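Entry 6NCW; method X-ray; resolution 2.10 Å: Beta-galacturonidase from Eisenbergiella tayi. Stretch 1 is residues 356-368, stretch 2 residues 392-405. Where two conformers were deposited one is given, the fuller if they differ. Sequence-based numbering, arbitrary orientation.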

# COMPACT_ATOMS: atom_id res chain seq x y z
N CYS A 356 25.19 -15.94 -29.26
CA CYS A 356 25.23 -15.42 -27.89
C CYS A 356 26.41 -16.01 -27.13
O CYS A 356 27.16 -15.29 -26.47
N ILE A 357 26.59 -17.33 -27.21
CA ILE A 357 27.70 -17.96 -26.51
C ILE A 357 29.05 -17.42 -27.00
O ILE A 357 29.93 -17.07 -26.20
N ARG A 358 29.24 -17.35 -28.32
CA ARG A 358 30.51 -16.85 -28.85
C ARG A 358 30.80 -15.45 -28.35
O ARG A 358 31.90 -15.17 -27.86
N GLU A 359 29.81 -14.55 -28.44
CA GLU A 359 30.03 -13.17 -28.04
C GLU A 359 30.24 -13.05 -26.54
O GLU A 359 31.10 -12.28 -26.09
N MET A 360 29.47 -13.82 -25.75
CA MET A 360 29.58 -13.79 -24.30
C MET A 360 30.97 -14.20 -23.83
O MET A 360 31.61 -13.49 -23.05
N ILE A 361 31.46 -15.35 -24.28
CA ILE A 361 32.74 -15.83 -23.75
C ILE A 361 33.90 -15.01 -24.30
O ILE A 361 34.84 -14.67 -23.57
N THR A 362 33.85 -14.65 -25.59
CA THR A 362 34.92 -13.83 -26.15
C THR A 362 35.05 -12.51 -25.38
O THR A 362 36.15 -12.06 -25.08
N ALA A 363 33.92 -11.91 -24.99
CA ALA A 363 33.95 -10.61 -24.34
C ALA A 363 34.32 -10.73 -22.86
O ALA A 363 35.03 -9.86 -22.33
N HIS A 364 33.86 -11.79 -22.19
CA HIS A 364 33.89 -11.91 -20.73
C HIS A 364 34.95 -12.86 -20.22
O HIS A 364 35.03 -13.08 -19.01
N TYR A 365 35.79 -13.40 -21.11
CA TYR A 365 36.75 -14.45 -20.74
C TYR A 365 37.56 -14.10 -19.50
O TYR A 365 37.89 -14.98 -18.70
N ASN A 366 37.92 -12.83 -19.34
CA ASN A 366 38.92 -12.45 -18.35
C ASN A 366 38.37 -12.22 -16.95
O ASN A 366 39.17 -12.03 -16.03
N HIS A 367 37.05 -12.18 -16.77
CA HIS A 367 36.47 -11.79 -15.48
C HIS A 367 36.73 -12.86 -14.44
O HIS A 367 36.19 -13.96 -14.55
N PRO A 368 37.56 -12.60 -13.43
CA PRO A 368 37.78 -13.63 -12.40
C PRO A 368 36.52 -14.01 -11.65
O PRO A 368 36.44 -15.13 -11.11
N GLU A 392 25.63 -29.65 -28.43
CA GLU A 392 26.29 -28.69 -29.31
C GLU A 392 26.81 -27.48 -28.55
O GLU A 392 27.91 -26.99 -28.81
N GLN A 393 26.00 -26.97 -27.61
CA GLN A 393 26.37 -25.72 -26.93
C GLN A 393 27.42 -25.96 -25.86
O GLN A 393 28.31 -25.14 -25.67
N TYR A 394 27.32 -27.09 -25.16
CA TYR A 394 28.37 -27.45 -24.20
C TYR A 394 29.72 -27.59 -24.89
O TYR A 394 30.74 -27.16 -24.34
N GLU A 395 29.75 -28.22 -26.08
CA GLU A 395 31.01 -28.37 -26.80
C GLU A 395 31.48 -27.05 -27.39
O GLU A 395 32.69 -26.82 -27.48
N LEU A 396 30.56 -26.16 -27.78
CA LEU A 396 30.96 -24.82 -28.18
C LEU A 396 31.65 -24.09 -27.03
O LEU A 396 32.70 -23.45 -27.22
N ILE A 397 31.11 -24.20 -25.80
CA ILE A 397 31.74 -23.54 -24.66
C ILE A 397 33.15 -24.06 -24.46
O ILE A 397 34.10 -23.29 -24.27
N LYS A 398 33.30 -25.39 -24.46
CA LYS A 398 34.62 -25.99 -24.22
C LYS A 398 35.64 -25.52 -25.25
O LYS A 398 36.80 -25.27 -24.91
N SER A 399 35.23 -25.38 -26.51
CA SER A 399 36.17 -24.92 -27.53
C SER A 399 36.60 -23.49 -27.29
O SER A 399 37.69 -23.09 -27.72
N LEU A 400 35.77 -22.68 -26.62
CA LEU A 400 36.13 -21.28 -26.37
C LEU A 400 36.78 -21.09 -25.01
O LEU A 400 37.55 -20.14 -24.83
N ASP A 401 36.47 -21.96 -24.05
CA ASP A 401 37.02 -21.84 -22.70
C ASP A 401 37.14 -23.24 -22.12
O ASP A 401 36.19 -23.77 -21.52
N PRO A 402 38.29 -23.89 -22.29
CA PRO A 402 38.42 -25.28 -21.86
C PRO A 402 38.60 -25.47 -20.36
O PRO A 402 38.67 -26.62 -19.91
N TYR A 403 38.62 -24.40 -19.56
CA TYR A 403 39.00 -24.51 -18.16
C TYR A 403 37.84 -24.35 -17.17
O TYR A 403 37.75 -25.14 -16.22
N ARG A 404 36.94 -23.39 -17.37
CA ARG A 404 35.84 -23.20 -16.43
C ARG A 404 34.84 -24.35 -16.50
O ARG A 404 34.56 -24.89 -17.58
N PRO A 405 34.24 -24.73 -15.38
CA PRO A 405 33.16 -25.72 -15.41
C PRO A 405 31.92 -25.17 -16.10
O PRO A 405 31.74 -23.96 -16.27

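The helical parts of the two stretches run in roughly the same direction, with 27° between their axes and a closest approach of 10.1 Å. Apolar side chains fill the space between them. Arg404 later adds hydrogen bonds to backbone carbonyls.

Gln393 (chi1 m, chi2 t) points sideways, and its CB lies 3.7 Å from Ile357 CD1. Leu396 (t, p) points toward stretch 1. Its CD2 is 3.9 Å from Ile357 CG2, and its CD1 is 4.1 Å from Arg358 NH1. Ile397 (m, t) points sideways but still touches two isoleucines, both m, t and both directed toward stretch 2. Its CG1 lies 3.9 Å from Ile357 CG2, and its CG2 lies 3.9 Å from Ile361 CD1. Ile357 is thus a knob in a hole formed by Gln393, Leu396, Ile397 and Leu400.

Lys398 points away. Ser399 turns back on its own helix, with OG donating to Leu396 O at 2.9 Å. Leu400 (m, t) points in. Its CB is 3.9 Å from Ile361 CG2, and its CD1 is 3.8 Å from Arg358 CA.

Asp401 (chi1 t) leaves the helix. Its CB lies 4.0 Å from Ile361 CG2. The Tyr365 ring (chi1 t) brings CE1 within 3.9 Å of Asp401 CG and 3.7 Å of Leu400 O. Asp401 OD2 accepts from Tyr403 N at 3.0 Å and Arg404 N at 3.2 Å, which holds the backbone of Tyr403 and Arg404. Its OD1 forms a salt bridge with Arg404 NH1 at 2.9 Å. The Tyr403 ring (chi1 m) meets Tyr365 OH edge-on, with CD1 3.7 Å from that oxygen.

Arg404 (m, t, t) reaches across to backbone carbonyls. NH1 and NH2 both donate to Tyr365 O, each at 3.0 Å. NH2 also makes a weak hydrogen bond to His367 O at 2.8 Å. The guanidinium therefore links Asp401 to the turn from His364 to His367.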

# COMPACT_ATOMS: atom_id res chain seq x y z
CB CYS A 356 23.91 -15.72 -27.17
SG CYS A 356 23.83 -15.14 -25.42
CB ILE A 357 27.61 -19.49 -26.67
CG1 ILE A 357 26.34 -20.01 -25.98
CG2 ILE A 357 28.90 -20.16 -26.14
CD1 ILE A 357 26.28 -21.52 -25.97
CB ARG A 358 30.48 -16.87 -30.38
CG ARG A 358 30.80 -18.22 -30.98
CD ARG A 358 30.85 -18.14 -32.50
NE ARG A 358 29.51 -17.97 -33.05
CZ ARG A 358 28.73 -18.99 -33.42
NH1 ARG A 358 29.16 -20.24 -33.30
NH2 ARG A 358 27.51 -18.75 -33.90
CB GLU A 359 28.86 -12.31 -28.51
CG GLU A 359 28.82 -12.16 -30.04
CD GLU A 359 27.57 -11.43 -30.50
OE1 GLU A 359 27.55 -10.95 -31.65
OE2 GLU A 359 26.61 -11.32 -29.71
CB MET A 360 28.49 -14.69 -23.69
CG MET A 360 28.69 -15.16 -22.28
SD MET A 360 27.33 -16.27 -21.74
CE MET A 360 27.76 -17.86 -22.45
CB ILE A 361 32.91 -17.34 -24.00
CG1 ILE A 361 31.84 -18.12 -23.23
CG2 ILE A 361 34.30 -17.81 -23.55
CD1 ILE A 361 31.90 -19.62 -23.37
CB THR A 362 34.68 -13.57 -27.64
OG1 THR A 362 34.55 -14.83 -28.31
CG2 THR A 362 35.84 -12.79 -28.26
CB ALA A 363 32.60 -9.92 -24.50
CB HIS A 364 32.52 -12.38 -20.21
CG HIS A 364 31.41 -11.41 -20.48
ND1 HIS A 364 30.10 -11.67 -20.14
CD2 HIS A 364 31.41 -10.19 -21.08
CE1 HIS A 364 29.34 -10.65 -20.51
NE2 HIS A 364 30.11 -9.74 -21.08
CB TYR A 365 37.70 -14.71 -21.91
CG TYR A 365 38.59 -15.91 -21.68
CD1 TYR A 365 38.21 -17.18 -22.14
CD2 TYR A 365 39.77 -15.80 -20.96
CE1 TYR A 365 39.02 -18.30 -21.92
CE2 TYR A 365 40.58 -16.90 -20.73
CZ TYR A 365 40.20 -18.15 -21.21
OH TYR A 365 41.01 -19.25 -20.97
CB ASN A 366 39.66 -11.19 -18.80
CG ASN A 366 40.53 -11.43 -20.02
OD1 ASN A 366 41.18 -12.46 -20.12
ND2 ASN A 366 40.52 -10.48 -20.96
CB HIS A 367 34.96 -11.53 -15.61
CG HIS A 367 34.63 -10.24 -16.29
ND1 HIS A 367 34.65 -9.02 -15.64
CD2 HIS A 367 34.31 -9.96 -17.57
CE1 HIS A 367 34.35 -8.06 -16.49
NE2 HIS A 367 34.14 -8.60 -17.68
CB PRO A 368 38.82 -12.98 -11.47
CG PRO A 368 38.57 -11.48 -11.65
CD PRO A 368 38.27 -11.35 -13.12
CB GLU A 392 25.33 -28.23 -30.40
CG GLU A 392 24.87 -29.29 -31.36
CD GLU A 392 23.82 -28.74 -32.32
OE1 GLU A 392 23.50 -29.41 -33.33
OE2 GLU A 392 23.30 -27.64 -32.04
CB GLN A 393 25.11 -25.06 -26.36
CG GLN A 393 24.12 -24.71 -27.47
CD GLN A 393 22.89 -23.97 -26.99
OE1 GLN A 393 22.91 -23.27 -25.97
NE2 GLN A 393 21.80 -24.13 -27.73
CB TYR A 394 27.99 -28.75 -23.50
CG TYR A 394 27.08 -28.63 -22.30
CD1 TYR A 394 26.02 -29.51 -22.13
CD2 TYR A 394 27.30 -27.68 -21.31
CE1 TYR A 394 25.20 -29.45 -21.04
CE2 TYR A 394 26.47 -27.60 -20.19
CZ TYR A 394 25.42 -28.50 -20.07
OH TYR A 394 24.57 -28.47 -18.98
CB GLU A 395 30.90 -29.43 -27.90
CG GLU A 395 32.20 -29.67 -28.71
CD GLU A 395 33.44 -29.97 -27.84
OE1 GLU A 395 34.38 -29.13 -27.82
OE2 GLU A 395 33.48 -31.04 -27.18
CB LEU A 396 29.74 -24.04 -28.67
CG LEU A 396 29.95 -22.60 -29.15
CD1 LEU A 396 30.95 -22.50 -30.34
CD2 LEU A 396 28.61 -21.99 -29.53
CB ILE A 397 30.90 -23.75 -23.39
CG1 ILE A 397 29.57 -22.99 -23.48
CG2 ILE A 397 31.68 -23.31 -22.16
CD1 ILE A 397 28.68 -23.32 -22.32
CB LYS A 398 34.51 -27.51 -24.23
CG LYS A 398 35.79 -28.24 -23.84
CD LYS A 398 35.56 -29.74 -23.83
CE LYS A 398 36.48 -30.45 -22.84
NZ LYS A 398 36.42 -29.83 -21.47
CB SER A 399 35.56 -25.06 -28.92
OG SER A 399 34.68 -23.99 -29.20
CB LEU A 400 34.89 -20.39 -26.44
CG LEU A 400 34.17 -20.32 -27.79
CD1 LEU A 400 32.82 -19.62 -27.64
CD2 LEU A 400 35.04 -19.60 -28.80
CB ASP A 401 36.14 -20.96 -21.83
CG ASP A 401 36.61 -20.89 -20.39
OD1 ASP A 401 36.08 -20.04 -19.64
OD2 ASP A 401 37.52 -21.68 -20.02
CB PRO A 402 39.67 -25.76 -22.63
CG PRO A 402 40.46 -24.52 -22.87
CD PRO A 402 39.47 -23.41 -23.06
CB TYR A 403 40.10 -23.48 -17.86
CG TYR A 403 41.27 -23.64 -18.82
CD1 TYR A 403 41.57 -22.67 -19.78
CD2 TYR A 403 42.04 -24.80 -18.81
CE1 TYR A 403 42.63 -22.84 -20.67
CE2 TYR A 403 43.10 -24.98 -19.69
CZ TYR A 403 43.39 -24.01 -20.62
OH TYR A 403 44.45 -24.21 -21.49
CB ARG A 404 35.11 -21.90 -16.69
CG ARG A 404 35.80 -20.63 -16.22
CD ARG A 404 34.95 -19.46 -16.67
NE ARG A 404 35.38 -18.16 -16.17
CZ ARG A 404 36.10 -17.29 -16.88
NH1 ARG A 404 36.49 -17.60 -18.11
NH2 ARG A 404 36.41 -16.10 -16.35
CB PRO A 405 32.89 -25.99 -13.93
CG PRO A 405 33.33 -24.77 -13.23
CD PRO A 405 34.53 -24.26 -14.01